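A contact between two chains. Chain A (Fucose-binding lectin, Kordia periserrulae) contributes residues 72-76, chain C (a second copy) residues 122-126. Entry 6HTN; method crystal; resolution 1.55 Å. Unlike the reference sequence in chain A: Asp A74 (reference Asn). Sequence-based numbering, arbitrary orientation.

Chain A (72-76) GTDGK
Chain C (122-126) NQDNV

What shape do the two stretches bring to the contact? Each contains a type I beta turn, from Gly A72 to Gly A75 and from Asn C122 to Asn C125. Gly A72 (phi/psi -80/-179) starts the first turn: its O accepts from Gly A75 N at 3.0 Å, and its N donates to Lys A76 O at 2.8 Å. Chain C repeats the pattern, Asn C125 N to Asn C122 O at 3.0 Å and Asn C122 N to Val C126 O at 2.9 Å. The turns meet with Gly A75 CA 4.8 Å from Asp C124 CA, and the two stretches bury 198 Å², both sides summed. The chains run in opposite senses, with Thr A73 near Asn C125 and Gly A75 near Gln C123.

How does Thr A73 take part when its CA-to-CB bond points away from chain C? It works through its carbonyl. At phi/psi -74/-6, with chi1 in p (64°), its O accepts a hydrogen bond from Asn C125 ND2 at 2.9 Å, nearly straight at 166°. The CA-to-CB bond of Asn C125 points toward chain A, and chi1 t (-173°) with chi2 47° places the amide at the carbonyl; the backbone is at 61/37. Water 1 lies 2.9 Å from the same Thr A73 O and 3.0 Å from Asp C124 O, bridging two carbonyls that cannot bond to each other.

What does Asp A74, which differs from the reference sequence, contribute? Its CA-to-CB bond also points away (phi/psi -100/10, chi1 p at 59°, chi2 -7°), and its OD1 stays within its own chain, accepting from Lys A76 N at 3.0 Å. Its backbone O faces the partner, 3.5 Å from Asp C124 CA in a CA-H...O contact with an angle of 141° at the hydrogen. Water 2 donates to Asp A74 O at 2.6 Å and to Asp C124 OD1 at 2.8 Å, so an acidic side chain is tied to a carbonyl through solvent. Asp C124 has backbone angles -93/15, chi1 m (-67°) and chi2 -47°; its N donates to Asn C122 OD1 at 2.9 Å, as does Val C126 N (-112/133, chi1 t at 178°) at 3.2 Å. Asn C122 is at -104/-171, chi1 p (74°), chi2 5°.

Why is glycine suited to position A75, and how does the stretch end? Gly A75 lies at 82/3, where a CB would jam against the carbonyl O of Asp A74. That CB would also point toward chain C and come within 2.2 Å of Gln C123 O, a clash. Without it, Gly A75 CA approaches Gln C123 O to 3.7 Å, and Gly A75 N lies 4.0 Å from Asn C125 CB. Water 3 lies 2.9 Å from Gly A75 O and 2.8 Å from Gln C123 O. Gln C123 (-67/-23; chi1 p, chi2 m, chi3 17°) leads its side-chain end away, leaving its backbone at the contact. Lys A76 follows at -108/150 with rotamer m, t, t, t, its CA-to-CB bond sideways.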

ATOM      1  N   GLY A  72      -2.114 -12.460  -7.725  1.00 17.97           N
ATOM      2  CA  GLY A  72      -1.663 -13.741  -7.160  1.00 18.73           C
ATOM      3  C   GLY A  72      -0.236 -13.658  -6.634  1.00 21.55           C
ATOM      4  O   GLY A  72       0.419 -12.639  -6.758  1.00 19.28           O
ATOM      5  N   THR A  73       0.236 -14.804  -6.120  1.00 20.58           N
ATOM      6  CA  THR A  73       1.539 -14.850  -5.443  1.00 20.40           C
ATOM      7  C   THR A  73       2.669 -14.778  -6.455  1.00 21.04           C
ATOM      8  O   THR A  73       3.815 -14.626  -5.999  1.00 21.72           O
ATOM      9  CB  THR A  73       1.625 -16.082  -4.536  1.00 22.11           C
ATOM     10  OG1 THR A  73       1.557 -17.209  -5.410  1.00 22.69           O
ATOM     11  CG2 THR A  73       0.532 -16.092  -3.501  1.00 22.76           C
ATOM     12  N   ASP A  74       2.388 -14.808  -7.754  1.00 19.48           N
ATOM     13  CA  ASP A  74       3.410 -14.572  -8.811  1.00 22.07           C
ATOM     14  C   ASP A  74       3.369 -13.139  -9.377  1.00 18.99           C
ATOM     15  O   ASP A  74       4.045 -12.858 -10.381  1.00 19.82           O
ATOM     16  CB  ASP A  74       3.218 -15.553  -9.962  1.00 26.17           C
ATOM     17  CG  ASP A  74       1.835 -15.442 -10.615  1.00 29.56           C
ATOM     18  OD1 ASP A  74       0.932 -14.679 -10.102  1.00 25.87           O
ATOM     19  OD2 ASP A  74       1.621 -16.203 -11.613  1.00 35.38           O
ATOM     20  N   GLY A  75       2.607 -12.235  -8.759  1.00 20.27           N
ATOM     21  CA  GLY A  75       2.539 -10.850  -9.254  1.00 19.26           C
ATOM     22  C   GLY A  75       1.578 -10.678 -10.410  1.00 19.29           C
ATOM     23  O   GLY A  75       1.496  -9.567 -10.942  1.00 20.19           O
ATOM     24  N   LYS A  76       0.869 -11.719 -10.827  1.00 20.01           N
ATOM     25  CA  LYS A  76      -0.033 -11.618 -11.984  1.00 19.54           C
ATOM     26  C   LYS A  76      -1.480 -11.647 -11.528  1.00 18.26           C
ATOM     27  O   LYS A  76      -1.814 -12.256 -10.487  1.00 19.43           O
ATOM     28  CB  LYS A  76       0.266 -12.737 -12.966  1.00 22.95           C
ATOM     29  CG  LYS A  76       1.684 -12.591 -13.518  1.00 27.81           C
ATOM     30  CD  LYS A  76       1.928 -13.201 -14.843  1.00 33.93           C
ATOM     31  CE  LYS A  76       3.316 -13.004 -15.357  1.00 35.72           C
ATOM     32  NZ  LYS A  76       3.725 -14.096 -16.261  1.00 39.94           N
TER
ATOM     33  N   ASN C 122      10.282  -7.506  -6.671  1.00 16.07           N
ATOM     34  CA  ASN C 122      10.202  -7.231  -8.113  1.00 18.38           C
ATOM     35  C   ASN C 122       8.809  -7.555  -8.645  1.00 18.01           C
ATOM     36  O   ASN C 122       7.870  -7.828  -7.878  1.00 18.51           O
ATOM     37  CB  ASN C 122      11.359  -7.910  -8.834  1.00 19.07           C
ATOM     38  CG  ASN C 122      11.207  -9.403  -8.966  1.00 20.67           C
ATOM     39  OD1 ASN C 122      10.174  -9.961  -8.591  1.00 18.74           O
ATOM     40  ND2 ASN C 122      12.256 -10.047  -9.490  1.00 20.91           N
ATOM     41  N   GLN C 123       8.701  -7.507  -9.973  1.00 19.84           N
ATOM     42  CA  GLN C 123       7.403  -7.640 -10.638  1.00 21.23           C
ATOM     43  C   GLN C 123       6.835  -9.051 -10.441  1.00 21.13           C
ATOM     44  O   GLN C 123       5.606  -9.233 -10.566  1.00 21.20           O
ATOM     45  CB  GLN C 123       7.583  -7.277 -12.117  1.00 23.47           C
ATOM     46  CG  GLN C 123       8.344  -8.293 -12.951  1.00 25.47           C
ATOM     47  CD  GLN C 123       9.842  -8.266 -12.930  1.00 29.41           C
ATOM     48  OE1 GLN C 123      10.503  -7.699 -12.077  1.00 26.62           O
ATOM     49  NE2 GLN C 123      10.454  -8.884 -13.948  1.00 35.59           N
ATOM     50  N   ASP C 124       7.698 -10.036 -10.158  1.00 19.94           N
ATOM     51  CA  ASP C 124       7.250 -11.431  -9.957  1.00 18.06           C
ATOM     52  C   ASP C 124       6.986 -11.725  -8.487  1.00 18.22           C
ATOM     53  O   ASP C 124       6.843 -12.885  -8.108  1.00 19.72           O
ATOM     54  CB  ASP C 124       8.368 -12.341 -10.483  1.00 20.24           C
ATOM     55  CG  ASP C 124       8.551 -12.257 -11.970  1.00 24.46           C
ATOM     56  OD1 ASP C 124       7.551 -12.308 -12.688  1.00 24.39           O
ATOM     57  OD2 ASP C 124       9.730 -12.218 -12.387  1.00 26.28           O
ATOM     58  N   ASN C 125       6.875 -10.669  -7.645  1.00 18.63           N
ATOM     59  CA  ASN C 125       6.620 -10.844  -6.192  1.00 18.01           C
ATOM     60  C   ASN C 125       7.766 -11.630  -5.563  1.00 16.45           C
ATOM     61  O   ASN C 125       7.524 -12.421  -4.615  1.00 20.26           O
ATOM     62  CB  ASN C 125       5.267 -11.479  -5.901  1.00 18.04           C
ATOM     63  CG  ASN C 125       4.956 -11.495  -4.433  1.00 19.76           C
ATOM     64  OD1 ASN C 125       5.149 -10.441  -3.779  1.00 20.07           O
ATOM     65  ND2 ASN C 125       4.413 -12.627  -3.968  1.00 18.92           N
ATOM     66  N   VAL C 126       8.989 -11.404  -6.001  1.00 17.40           N
ATOM     67  CA  VAL C 126      10.179 -12.016  -5.355  1.00 17.30           C
ATOM     68  C   VAL C 126      10.978 -10.886  -4.697  1.00 17.38           C
ATOM     69  O   VAL C 126      11.288  -9.862  -5.372  1.00 18.56           O
ATOM     70  CB  VAL C 126      11.038 -12.738  -6.405  1.00 19.57           C
ATOM     71  CG1 VAL C 126      12.291 -13.322  -5.774  1.00 22.30           C
ATOM     72  CG2 VAL C 126      10.237 -13.813  -7.114  1.00 21.57           C
TER
HETATM   73  O   HOH W   1       6.650 -15.232  -6.311  1.00 40.82           O
HETATM   74  O   HOH W   2       5.581 -14.224 -12.037  1.00 25.42           O
HETATM   75  O   HOH W   3       3.413  -7.476 -10.478  1.00 31.00           O